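PDB 6UUG: putative dehydrogenase from Pseudomonas fluorescens, which acts as the methanesulfinate monooxygenase MsuC, the oxygenase of a two-component flavin-dependent system in bacterial sulfur assimilation, built on an acyl-CoA dehydrogenase-like fold. Local coordinates for residues 110-114 against 248-252; 124-128 against 230-234; 137-143 against 174-180. All blocks are in the same frame, centred on the assembly; numbering follows the deposited sequence.

Contact 1 (110-114 against 248-252)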
ATOM      1  N   HIS A 110      33.908   5.093  11.750  1.00 30.82           N
ATOM      2  CA  HIS A 110      34.254   3.723  12.134  1.00 29.39           C
ATOM      3  C   HIS A 110      34.336   2.801  10.922  1.00 30.74           C
ATOM      4  O   HIS A 110      35.077   1.806  10.945  1.00 31.89           O
ATOM      5  CB  HIS A 110      33.264   3.211  13.187  1.00 30.17           C
ATOM      6  CG  HIS A 110      33.416   3.909  14.505  1.00 30.58           C
ATOM      7  ND1 HIS A 110      34.494   3.684  15.331  1.00 33.13           N
ATOM      8  CD2 HIS A 110      32.677   4.874  15.103  1.00 32.31           C
ATOM      9  CE1 HIS A 110      34.400   4.457  16.398  1.00 31.36           C
ATOM     10  NE2 HIS A 110      33.310   5.195  16.281  1.00 31.32           N
ATOM     11  N   LEU A 111      33.588   3.110   9.859  1.00 28.99           N
ATOM     12  CA  LEU A 111      33.752   2.379   8.603  1.00 30.74           C
ATOM     13  C   LEU A 111      35.145   2.585   8.009  1.00 32.44           C
ATOM     14  O   LEU A 111      35.729   1.650   7.448  1.00 30.67           O
ATOM     15  CB  LEU A 111      32.676   2.802   7.595  1.00 29.84           C
ATOM     16  CG  LEU A 111      32.780   2.184   6.197  1.00 32.05           C
ATOM     17  CD1 LEU A 111      32.530   0.693   6.231  1.00 27.60           C
ATOM     18  CD2 LEU A 111      31.773   2.856   5.247  1.00 33.84           C
ATOM     19  N   MET A 112      35.693   3.803   8.109  1.00 33.19           N
ATOM     20  CA  MET A 112      37.050   4.031   7.605  1.00 31.16           C
ATOM     21  C   MET A 112      38.070   3.214   8.390  1.00 30.48           C
ATOM     22  O   MET A 112      38.996   2.634   7.808  1.00 31.88           O
ATOM     23  CB  MET A 112      37.414   5.516   7.670  1.00 31.14           C
ATOM     24  CG  MET A 112      36.517   6.448   6.851  1.00 31.66           C
ATOM     25  SD  MET A 112      36.232   5.918   5.149  1.00 38.55           S
ATOM     26  CE  MET A 112      34.461   5.603   5.168  1.00 36.23           C
ATOM     27  N   LEU A 113      37.903   3.137   9.714  1.00 31.74           N
ATOM     28  CA  LEU A 113      38.779   2.285  10.514  1.00 32.57           C
ATOM     29  C   LEU A 113      38.633   0.820  10.121  1.00 33.86           C
ATOM     30  O   LEU A 113      39.627   0.091  10.030  1.00 32.49           O
ATOM     31  CB  LEU A 113      38.476   2.485  11.998  1.00 33.81           C
ATOM     32  CG  LEU A 113      38.865   3.830  12.602  1.00 32.02           C
ATOM     33  CD1 LEU A 113      38.426   3.861  14.058  1.00 33.46           C
ATOM     34  CD2 LEU A 113      40.391   4.008  12.494  1.00 36.19           C
ATOM     35  N   ALA A 114      37.400   0.371   9.865  1.00 32.45           N
ATOM     36  CA  ALA A 114      37.200  -0.998   9.403  1.00 31.56           C
ATOM     37  C   ALA A 114      37.894  -1.243   8.075  1.00 32.70           C
ATOM     38  O   ALA A 114      38.377  -2.354   7.821  1.00 33.58           O
ATOM     39  CB  ALA A 114      35.706  -1.304   9.263  1.00 31.80           C
ATOM     40  N   ARG A 248      33.529  -5.433   4.411  1.00 30.95           N
ATOM     41  CA  ARG A 248      33.554  -3.971   4.380  1.00 32.07           C
ATOM     42  C   ARG A 248      32.284  -3.370   3.787  1.00 29.25           C
ATOM     43  O   ARG A 248      31.698  -2.475   4.419  1.00 29.55           O
ATOM     44  CB  ARG A 248      34.804  -3.492   3.626  1.00 32.98           C
ATOM     45  CG  ARG A 248      35.150  -2.018   3.857  1.00 31.70           C
ATOM     46  CD  ARG A 248      34.484  -1.075   2.890  1.00 35.28           C
ATOM     47  NE  ARG A 248      34.891   0.290   3.192  1.00 36.16           N
ATOM     48  CZ  ARG A 248      34.323   1.388   2.702  1.00 35.40           C
ATOM     49  NH1 ARG A 248      33.304   1.306   1.855  1.00 38.73           N
ATOM     50  NH2 ARG A 248      34.784   2.576   3.069  1.00 37.68           N
ATOM     51  N   PRO A 249      31.806  -3.781   2.610  1.00 29.94           N
ATOM     52  CA  PRO A 249      30.555  -3.180   2.115  1.00 30.84           C
ATOM     53  C   PRO A 249      29.353  -3.512   2.983  1.00 28.88           C
ATOM     54  O   PRO A 249      28.409  -2.714   3.041  1.00 30.06           O
ATOM     55  CB  PRO A 249      30.416  -3.767   0.700  1.00 34.11           C
ATOM     56  CG  PRO A 249      31.206  -5.044   0.739  1.00 33.16           C
ATOM     57  CD  PRO A 249      32.365  -4.749   1.647  1.00 30.58           C
ATOM     58  N   LEU A 250      29.368  -4.658   3.662  1.00 28.77           N
ATOM     59  CA  LEU A 250      28.248  -5.032   4.517  1.00 28.76           C
ATOM     60  C   LEU A 250      28.200  -4.157   5.767  1.00 28.19           C
ATOM     61  O   LEU A 250      27.112  -3.798   6.237  1.00 27.58           O
ATOM     62  CB  LEU A 250      28.336  -6.519   4.871  1.00 28.84           C
ATOM     63  CG  LEU A 250      28.394  -7.490   3.685  1.00 26.55           C
ATOM     64  CD1 LEU A 250      28.313  -8.933   4.161  1.00 27.48           C
ATOM     65  CD2 LEU A 250      27.237  -7.188   2.718  1.00 30.61           C
ATOM     66  N   ILE A 251      29.368  -3.818   6.325  1.00 27.74           N
ATOM     67  CA  ILE A 251      29.415  -2.855   7.420  1.00 26.94           C
ATOM     68  C   ILE A 251      28.858  -1.507   6.964  1.00 27.03           C
ATOM     69  O   ILE A 251      28.080  -0.867   7.677  1.00 29.06           O
ATOM     70  CB  ILE A 251      30.852  -2.733   7.960  1.00 25.20           C
ATOM     71  CG1 ILE A 251      31.252  -4.039   8.657  1.00 26.89           C
ATOM     72  CG2 ILE A 251      30.976  -1.539   8.924  1.00 28.29           C
ATOM     73  CD1 ILE A 251      32.774  -4.172   8.854  1.00 31.32           C
ATOM     74  N   ALA A 252      29.235  -1.062   5.766  1.00 27.67           N
ATOM     75  CA  ALA A 252      28.678   0.185   5.237  1.00 27.94           C
ATOM     76  C   ALA A 252      27.156   0.113   5.118  1.00 28.26           C
ATOM     77  O   ALA A 252      26.449   1.020   5.572  1.00 29.16           O
ATOM     78  CB  ALA A 252      29.313   0.512   3.881  1.00 28.88           C
TER
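The antiparallel pairing of helices 100-119 and 247-277, where the N-terminal helical domain of this acyl-CoA dehydrogenase-like fold packs on the C-terminal helices, sets Leu111 and Ala114 against Arg248, Ile251 and Ala252. The two short helical segments have 172° between their directions, with axes 10.0 Å apart. Leu111 meets three residues of helix 247-277. With CG swung away from its own backbone N (chi1 176°), the branch reaches across and its two methyls divide the work. CD1 of Leu111 lies 3.8 Å from CG2 of Ile251, while CD2 of Leu111 lies 3.7 Å from CB of Ala252. CD2 of Leu111 also sits over one face of the Arg248 guanidinium, 3.6 Å above its plane and displaced toward the rim, so a charged group is used here as a flat packing surface. Leucine and arginine side chains cross at about a right angle. From a second direction CE of Met112 comes within 3.7 Å of NH2 of Arg248, at a slant to the guanidinium. The bend of the arginine chain at chi2 (-89°) turns the group back toward helix 100-119, where Thr115 OG1 forms a hydrogen bond with NE. Further along helix 100-119, CB of Ala114 rests 4.1 Å from CD1 of Ile251, and Trp85 of helix 85-96 touches both residues. Small alanines on each helix and branched aliphatics between them make this a buried antiparallel helix pair, typical of the helical packing that joins the N- and C-terminal parts of acyl-CoA dehydrogenase-like proteins.

Contact 2 (124-128 against 230-234)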
ATOM      1  N   GLN A 124      50.408  -1.801   9.209  1.00 39.73           N
ATOM      2  CA  GLN A 124      49.765  -0.564   8.792  1.00 38.15           C
ATOM      3  C   GLN A 124      48.630  -0.166   9.729  1.00 39.70           C
ATOM      4  O   GLN A 124      48.629   0.944  10.268  1.00 37.12           O
ATOM      5  CB  GLN A 124      49.242  -0.709   7.360  1.00 40.25           C
ATOM      6  CG  GLN A 124      50.321  -1.009   6.353  1.00 41.61           C
ATOM      7  CD  GLN A 124      49.754  -1.330   4.995  1.00 38.41           C
ATOM      8  OE1 GLN A 124      49.458  -2.484   4.688  1.00 43.18           O
ATOM      9  NE2 GLN A 124      49.591  -0.305   4.172  1.00 41.91           N
ATOM     10  N   TRP A 125      47.662  -1.060   9.952  1.00 38.34           N
ATOM     11  CA  TRP A 125      46.473  -0.624  10.677  1.00 39.05           C
ATOM     12  C   TRP A 125      46.678  -0.590  12.190  1.00 35.95           C
ATOM     13  O   TRP A 125      46.033   0.216  12.869  1.00 36.29           O
ATOM     14  CB  TRP A 125      45.260  -1.486  10.299  1.00 38.06           C
ATOM     15  CG  TRP A 125      45.339  -2.971  10.581  1.00 35.77           C
ATOM     16  CD1 TRP A 125      45.607  -3.957   9.683  1.00 37.97           C
ATOM     17  CD2 TRP A 125      45.078  -3.628  11.830  1.00 37.38           C
ATOM     18  NE1 TRP A 125      45.543  -5.188  10.295  1.00 36.03           N
ATOM     19  CE2 TRP A 125      45.230  -5.012  11.613  1.00 38.41           C
ATOM     20  CE3 TRP A 125      44.734  -3.179  13.110  1.00 37.30           C
ATOM     21  CZ2 TRP A 125      45.056  -5.954  12.629  1.00 39.41           C
ATOM     22  CZ3 TRP A 125      44.558  -4.113  14.117  1.00 37.59           C
ATOM     23  CH2 TRP A 125      44.718  -5.486  13.871  1.00 38.59           C
ATOM     24  N   GLN A 126      47.589  -1.403  12.740  1.00 38.77           N
ATOM     25  CA  GLN A 126      47.808  -1.338  14.186  1.00 39.24           C
ATOM     26  C   GLN A 126      48.336   0.024  14.621  1.00 40.61           C
ATOM     27  O   GLN A 126      47.763   0.608  15.558  1.00 40.39           O
ATOM     28  CB  GLN A 126      48.715  -2.492  14.642  1.00 37.13           C
ATOM     29  CG  GLN A 126      48.063  -3.871  14.545  1.00 38.73           C
ATOM     30  CD  GLN A 126      48.930  -4.986  15.107  1.00 47.84           C
ATOM     31  OE1 GLN A 126      48.424  -5.970  15.650  1.00 49.65           O
ATOM     32  NE2 GLN A 126      50.242  -4.840  14.973  1.00 46.70           N
ATOM     33  N   PRO A 127      49.367   0.606  13.990  1.00 38.69           N
ATOM     34  CA  PRO A 127      49.734   1.990  14.343  1.00 41.63           C
ATOM     35  C   PRO A 127      48.613   2.988  14.103  1.00 39.96           C
ATOM     36  O   PRO A 127      48.433   3.919  14.897  1.00 38.94           O
ATOM     37  CB  PRO A 127      50.943   2.278  13.440  1.00 44.85           C
ATOM     38  CG  PRO A 127      51.483   0.952  13.081  1.00 44.35           C
ATOM     39  CD  PRO A 127      50.301   0.035  13.001  1.00 41.77           C
ATOM     40  N   TRP A 128      47.855   2.830  13.019  1.00 37.87           N
ATOM     41  CA  TRP A 128      46.746   3.749  12.775  1.00 39.20           C
ATOM     42  C   TRP A 128      45.712   3.677  13.893  1.00 35.30           C
ATOM     43  O   TRP A 128      45.184   4.713  14.317  1.00 37.07           O
ATOM     44  CB  TRP A 128      46.107   3.455  11.418  1.00 39.02           C
ATOM     45  CG  TRP A 128      46.883   4.038  10.269  1.00 42.15           C
ATOM     46  CD1 TRP A 128      47.625   5.190  10.280  1.00 43.46           C
ATOM     47  CD2 TRP A 128      46.992   3.502   8.946  1.00 38.89           C
ATOM     48  NE1 TRP A 128      48.185   5.401   9.040  1.00 41.34           N
ATOM     49  CE2 TRP A 128      47.817   4.374   8.208  1.00 39.67           C
ATOM     50  CE3 TRP A 128      46.476   2.362   8.316  1.00 38.32           C
ATOM     51  CZ2 TRP A 128      48.140   4.141   6.874  1.00 38.23           C
ATOM     52  CZ3 TRP A 128      46.793   2.134   6.995  1.00 40.39           C
ATOM     53  CH2 TRP A 128      47.617   3.021   6.283  1.00 40.43           C
ATOM     54  N   GLU A 230      53.835   3.794  -0.626  1.00 45.99           N
ATOM     55  CA  GLU A 230      53.480   2.377  -0.655  1.00 46.68           C
ATOM     56  C   GLU A 230      52.902   1.936   0.680  1.00 46.63           C
ATOM     57  O   GLU A 230      51.928   1.177   0.722  1.00 49.45           O
ATOM     58  CB  GLU A 230      54.705   1.523  -0.995  1.00 49.79           C
ATOM     59  CG  GLU A 230      55.260   1.746  -2.387  1.00 58.04           C
ATOM     60  CD  GLU A 230      54.237   1.474  -3.467  1.00 63.18           C
ATOM     61  OE1 GLU A 230      53.902   2.412  -4.227  1.00 63.72           O
ATOM     62  OE2 GLU A 230      53.758   0.322  -3.549  1.00 62.50           O
ATOM     63  N   SER A 231      53.486   2.417   1.781  1.00 44.60           N
ATOM     64  CA  SER A 231      53.024   2.085   3.121  1.00 49.38           C
ATOM     65  C   SER A 231      51.630   2.618   3.414  1.00 42.78           C
ATOM     66  O   SER A 231      51.059   2.273   4.455  1.00 43.91           O
ATOM     67  CB  SER A 231      54.000   2.633   4.168  1.00 41.55           C
ATOM     68  OG  SER A 231      53.951   4.052   4.215  1.00 45.93           O
ATOM     69  N   GLU A 232      51.075   3.460   2.548  1.00 43.08           N
ATOM     70  CA  GLU A 232      49.740   3.989   2.771  1.00 42.97           C
ATOM     71  C   GLU A 232      48.685   3.307   1.911  1.00 42.87           C
ATOM     72  O   GLU A 232      47.493   3.576   2.094  1.00 41.65           O
ATOM     73  CB  GLU A 232      49.743   5.504   2.538  1.00 38.81           C
ATOM     74  CG  GLU A 232      50.657   6.218   3.543  1.00 41.42           C
ATOM     75  CD  GLU A 232      50.904   7.670   3.212  1.00 42.37           C
ATOM     76  OE1 GLU A 232      51.083   7.995   2.018  1.00 43.36           O
ATOM     77  OE2 GLU A 232      50.916   8.485   4.154  1.00 43.80           O
ATOM     78  N   LEU A 233      49.094   2.426   0.995  1.00 41.89           N
ATOM     79  CA  LEU A 233      48.162   1.731   0.118  1.00 45.47           C
ATOM     80  C   LEU A 233      47.584   0.514   0.821  1.00 41.29           C
ATOM     81  O   LEU A 233      48.308  -0.247   1.467  1.00 42.05           O
ATOM     82  CB  LEU A 233      48.863   1.289  -1.171  1.00 42.26           C
ATOM     83  CG  LEU A 233      49.501   2.404  -2.004  1.00 46.65           C
ATOM     84  CD1 LEU A 233      50.292   1.818  -3.168  1.00 49.51           C
ATOM     85  CD2 LEU A 233      48.438   3.352  -2.501  1.00 44.23           C
ATOM     86  N   LEU A 234      46.274   0.317   0.669  1.00 40.88           N
ATOM     87  CA  LEU A 234      45.580  -0.797   1.316  1.00 43.04           C
ATOM     88  C   LEU A 234      45.514  -1.943   0.312  1.00 37.88           C
ATOM     89  O   LEU A 234      44.525  -2.116  -0.395  1.00 44.38           O
ATOM     90  CB  LEU A 234      44.197  -0.364   1.795  1.00 35.34           C
ATOM     91  CG  LEU A 234      44.070   1.000   2.482  1.00 39.81           C
ATOM     92  CD1 LEU A 234      42.650   1.203   3.024  1.00 35.96           C
ATOM     93  CD2 LEU A 234      45.111   1.184   3.590  1.00 38.09           C
TER
HETATM   94  O   HOH W   1      48.737  -3.404   2.269  1.00 44.13           O
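Gln124 and Trp128, one turn apart on helix 122-135, point toward the loop 230-234 with two different flat groups: an amide that bonds to backbone and an indole whose outer corner packs on the loop. This joins the loop leading from strand 221-228 to helix 247-277 onto the N-terminal helical domain. The Gln124 chain is extended beyond CG (chi2 172°), which carries NE2 to two carbonyls. The bond from Gln124 NE2 to Leu233 O is 3.0 Å long and nearly straight at 165°, with the oxygen almost in the amide plane. That from Gln124 NE2 to Ser231 O is also 3.0 Å but more bent, 153°, and this acceptor is tilted from the amide plane. In both cases the donor stands above the plane of the carbonyl it reaches. OE1 of Gln124 receives a hydrogen from a water 2.7 Å away that also donates, at 3.3 Å, to Leu233 O; Arg121 N is a further partner of OE1. Beside the amide, CH2 of Trp128 lies 4.2 Å from CA of Glu232, which faces the indole edge-on, while CD2 of Leu234 approaches CZ3 of Trp128 obliquely at 3.9 Å. Leu234 is backed by Thr115 and Phe119 of helix 100-119. A leucine in place of Gln124 would probably leave the Ser231 and Leu233 carbonyls without this shared donor and the bridging water without its amide acceptor. The chemistry implies that the loop is held largely through its main-chain carbonyls, by an amide that both donates and accepts, with Leu234 against the indole as the apolar part.

Contact 3 (137-143 against 174-180)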
ATOM      1  N   TRP A 137      41.795  11.043  16.484  1.00 37.87           N
ATOM      2  CA  TRP A 137      41.707  11.378  15.066  1.00 36.97           C
ATOM      3  C   TRP A 137      40.312  11.069  14.529  1.00 40.37           C
ATOM      4  O   TRP A 137      39.770   9.989  14.778  1.00 39.40           O
ATOM      5  CB  TRP A 137      42.722  10.572  14.264  1.00 40.67           C
ATOM      6  CG  TRP A 137      44.157  10.971  14.405  1.00 42.27           C
ATOM      7  CD1 TRP A 137      44.668  12.041  15.090  1.00 43.91           C
ATOM      8  CD2 TRP A 137      45.270  10.288  13.833  1.00 41.79           C
ATOM      9  NE1 TRP A 137      46.045  12.060  14.971  1.00 43.00           N
ATOM     10  CE2 TRP A 137      46.435  10.992  14.205  1.00 44.03           C
ATOM     11  CE3 TRP A 137      45.397   9.142  13.038  1.00 41.08           C
ATOM     12  CZ2 TRP A 137      47.706  10.585  13.807  1.00 47.70           C
ATOM     13  CZ3 TRP A 137      46.666   8.740  12.645  1.00 49.78           C
ATOM     14  CH2 TRP A 137      47.799   9.462  13.029  1.00 48.09           C
ATOM     15  N   PHE A 138      39.753  12.008  13.765  1.00 35.86           N
ATOM     16  CA  PHE A 138      38.472  11.841  13.080  1.00 36.07           C
ATOM     17  C   PHE A 138      38.776  11.447  11.635  1.00 36.69           C
ATOM     18  O   PHE A 138      39.475  12.178  10.926  1.00 39.01           O
ATOM     19  CB  PHE A 138      37.665  13.146  13.145  1.00 36.98           C
ATOM     20  CG  PHE A 138      36.160  12.967  13.327  1.00 36.75           C
ATOM     21  CD1 PHE A 138      35.434  12.109  12.515  1.00 37.76           C
ATOM     22  CD2 PHE A 138      35.485  13.681  14.303  1.00 41.30           C
ATOM     23  CE1 PHE A 138      34.049  11.964  12.678  1.00 38.91           C
ATOM     24  CE2 PHE A 138      34.107  13.546  14.488  1.00 41.70           C
ATOM     25  CZ  PHE A 138      33.384  12.684  13.668  1.00 37.15           C
ATOM     26  N   TRP A 139      38.283  10.284  11.207  1.00 34.70           N
ATOM     27  CA  TRP A 139      38.540   9.765   9.863  1.00 32.94           C
ATOM     28  C   TRP A 139      37.380  10.109   8.933  1.00 37.28           C
ATOM     29  O   TRP A 139      36.217   9.909   9.293  1.00 37.27           O
ATOM     30  CB  TRP A 139      38.724   8.244   9.890  1.00 29.59           C
ATOM     31  CG  TRP A 139      40.040   7.784  10.461  1.00 31.51           C
ATOM     32  CD1 TRP A 139      40.479   7.960  11.741  1.00 35.54           C
ATOM     33  CD2 TRP A 139      41.068   7.055   9.777  1.00 32.09           C
ATOM     34  NE1 TRP A 139      41.722   7.386  11.896  1.00 34.51           N
ATOM     35  CE2 TRP A 139      42.107   6.832  10.703  1.00 37.11           C
ATOM     36  CE3 TRP A 139      41.218   6.583   8.463  1.00 35.09           C
ATOM     37  CZ2 TRP A 139      43.274   6.148  10.366  1.00 37.49           C
ATOM     38  CZ3 TRP A 139      42.378   5.900   8.127  1.00 35.27           C
ATOM     39  CH2 TRP A 139      43.395   5.693   9.074  1.00 39.48           C
ATOM     40  N   GLY A 140      37.704  10.595   7.730  1.00 36.16           N
ATOM     41  CA  GLY A 140      36.710  10.992   6.756  1.00 40.02           C
ATOM     42  C   GLY A 140      36.786  10.148   5.490  1.00 33.46           C
ATOM     43  O   GLY A 140      37.699   9.336   5.303  1.00 38.15           O
ATOM     44  N   ASN A 141      35.799  10.348   4.619  1.00 37.91           N
ATOM     45  CA  ASN A 141      35.614   9.517   3.436  1.00 36.78           C
ATOM     46  C   ASN A 141      35.956  10.295   2.176  1.00 43.45           C
ATOM     47  O   ASN A 141      35.494  11.426   1.993  1.00 46.54           O
ATOM     48  CB  ASN A 141      34.175   9.019   3.326  1.00 39.85           C
ATOM     49  CG  ASN A 141      33.912   8.309   2.014  1.00 46.31           C
ATOM     50  OD1 ASN A 141      34.517   7.283   1.726  1.00 38.39           O
ATOM     51  ND2 ASN A 141      33.010   8.859   1.203  1.00 51.31           N
ATOM     52  N   ALA A 142      36.752   9.675   1.308  1.00 41.33           N
ATOM     53  CA  ALA A 142      37.011  10.160  -0.043  1.00 48.33           C
ATOM     54  C   ALA A 142      37.060   8.987  -1.007  1.00 48.01           C
ATOM     55  O   ALA A 142      37.811   9.006  -1.988  1.00 48.83           O
ATOM     56  CB  ALA A 142      38.313  10.964  -0.113  1.00 45.08           C
ATOM     57  N   LEU A 143      36.289   7.945  -0.715  1.00 49.82           N
ATOM     58  CA  LEU A 143      36.251   6.724  -1.504  1.00 48.74           C
ATOM     59  C   LEU A 143      34.932   6.707  -2.260  1.00 59.02           C
ATOM     60  O   LEU A 143      33.862   6.689  -1.644  1.00 56.70           O
ATOM     61  CB  LEU A 143      36.406   5.495  -0.602  1.00 50.86           C
ATOM     62  CG  LEU A 143      35.973   4.100  -1.078  1.00 54.46           C
ATOM     63  CD1 LEU A 143      36.688   3.696  -2.344  1.00 58.40           C
ATOM     64  CD2 LEU A 143      36.204   3.059   0.009  1.00 47.63           C
ATOM     65  N   SER A 174      38.623  16.713   9.318  1.00 39.64           N
ATOM     66  CA  SER A 174      39.078  15.357   9.584  1.00 39.98           C
ATOM     67  C   SER A 174      40.597  15.333   9.673  1.00 44.56           C
ATOM     68  O   SER A 174      41.287  16.236   9.192  1.00 43.23           O
ATOM     69  CB  SER A 174      38.591  14.372   8.511  1.00 41.19           C
ATOM     70  OG  SER A 174      39.298  14.518   7.288  1.00 45.11           O
ATOM     71  N   GLN A 175      41.105  14.291  10.324  1.00 38.65           N
ATOM     72  CA  GLN A 175      42.541  14.080  10.445  1.00 37.63           C
ATOM     73  C   GLN A 175      43.082  13.104   9.415  1.00 44.72           C
ATOM     74  O   GLN A 175      44.213  13.272   8.938  1.00 42.08           O
ATOM     75  CB  GLN A 175      42.883  13.580  11.857  1.00 40.12           C
ATOM     76  CG  GLN A 175      42.904  14.667  12.932  1.00 43.03           C
ATOM     77  CD  GLN A 175      41.575  15.371  13.104  1.00 42.41           C
ATOM     78  OE1 GLN A 175      40.588  14.772  13.542  1.00 41.04           O
ATOM     79  NE2 GLN A 175      41.540  16.661  12.764  1.00 44.06           N
ATOM     80  N   MET A 176      42.296  12.099   9.047  1.00 38.47           N
ATOM     81  CA  MET A 176      42.700  11.100   8.075  1.00 36.63           C
ATOM     82  C   MET A 176      41.569  10.899   7.081  1.00 40.18           C
ATOM     83  O   MET A 176      40.394  11.094   7.413  1.00 39.11           O
ATOM     84  CB  MET A 176      43.054   9.763   8.746  1.00 36.34           C
ATOM     85  CG  MET A 176      44.292   9.795   9.641  1.00 39.61           C
ATOM     86  SD  MET A 176      45.829   9.965   8.698  1.00 42.12           S
ATOM     87  CE  MET A 176      45.850   8.443   7.750  1.00 39.58           C
ATOM     88  N   LEU A 177      41.943  10.523   5.855  1.00 37.66           N
ATOM     89  CA  LEU A 177      41.005  10.236   4.776  1.00 37.05           C
ATOM     90  C   LEU A 177      41.311   8.877   4.175  1.00 40.04           C
ATOM     91  O   LEU A 177      42.470   8.468   4.067  1.00 43.59           O
ATOM     92  CB  LEU A 177      41.075  11.264   3.636  1.00 41.29           C
ATOM     93  CG  LEU A 177      40.777  12.729   3.865  1.00 47.79           C
ATOM     94  CD1 LEU A 177      41.048  13.467   2.569  1.00 42.31           C
ATOM     95  CD2 LEU A 177      39.327  12.889   4.283  1.00 50.93           C
ATOM     96  N   ILE A 178      40.257   8.182   3.774  1.00 36.36           N
ATOM     97  CA  ILE A 178      40.368   7.032   2.890  1.00 35.26           C
ATOM     98  C   ILE A 178      40.053   7.540   1.487  1.00 36.86           C
ATOM     99  O   ILE A 178      38.925   7.953   1.213  1.00 37.88           O
ATOM    100  CB  ILE A 178      39.411   5.906   3.297  1.00 36.85           C
ATOM    101  CG1 ILE A 178      39.675   5.452   4.741  1.00 39.43           C
ATOM    102  CG2 ILE A 178      39.514   4.757   2.314  1.00 42.31           C
ATOM    103  CD1 ILE A 178      40.817   4.483   4.875  1.00 39.10           C
ATOM    104  N   ALA A 179      41.038   7.512   0.593  1.00 38.79           N
ATOM    105  CA  ALA A 179      40.881   8.042  -0.758  1.00 44.67           C
ATOM    106  C   ALA A 179      41.099   6.934  -1.775  1.00 39.17           C
ATOM    107  O   ALA A 179      41.954   6.065  -1.585  1.00 38.98           O
ATOM    108  CB  ALA A 179      41.870   9.192  -1.024  1.00 41.45           C
ATOM    109  N   SER A 180      40.339   6.969  -2.867  1.00 44.38           N
ATOM    110  CA  SER A 180      40.511   6.003  -3.941  1.00 39.82           C
ATOM    111  C   SER A 180      40.961   6.698  -5.221  1.00 42.45           C
ATOM    112  O   SER A 180      40.725   7.892  -5.431  1.00 42.70           O
ATOM    113  CB  SER A 180      39.222   5.225  -4.213  1.00 45.51           C
ATOM    114  OG  SER A 180      38.148   6.103  -4.482  1.00 44.71           O
TER
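Phe138 O is gripped by two successive backbone N-H groups: Gln175 N bonds to it at 2.7 Å, in the carbonyl plane, and Met176 N adds a weak bond at 3.4 Å. The same glutamine also accepts through its side chain. Bent at chi2 (61°), it folds back so that OE1 of Gln175 accepts from Phe138 N at 2.9 Å, on a lone pair, while Arg65 NH2 binds this oxygen as well. Beyond this clasp the chains become parallel strands, Gly140 N bonding to Met176 O at 2.8 Å and Gly140 O receiving Ile178 N. Strand 139-142 thereby forms one margin of a three-strand mixed sheet of the acyl-CoA dehydrogenase-like fold, with 176-183 in its middle. Trp139, Met176 and Ile178 share the face turned to helices 100-119 and 122-135. Trp139 and Met176 lie side by side there, and CB of Met176 makes a CH-pi contact 3.5 Å from the centroid of the Trp139 six-membered ring, while CD1 of Ile178 meets that ring at its edge. SD of Met176 makes Met-aromatic contacts with both indoles, oblique to Trp137 and, farther off, above the face of Trp139. On the opposite face, CB of Ala142 lies 4.1 Å from CB of Ala179. At the end of the strand Asn141 OD1 accepts from Leu143 N, closing an Asx turn, and CD1 of Leu143 packs 3.5 Å from CB of Ser180.

In the fold
Contacts 1 and 3 are buried, whereas contact 2, whose centre lies about 23 Å from the centre of the chain against about 9 and 14 Å for the others, is partly open at its loop. Helix 100-119 supplies one side of contact 1, and its Met112 packs on Ile178 of contact 3; Leu234 of contact 2 packs on the same isoleucine. Trp128 of contact 2 in turn rests against Trp139 and Met176. The chemistry follows the place: apolar branches and an arginine face between helices, backbone bonding between strands with aromatic cover on one face, and a side-chain amide reaching main-chain carbonyls where a helix meets a loop.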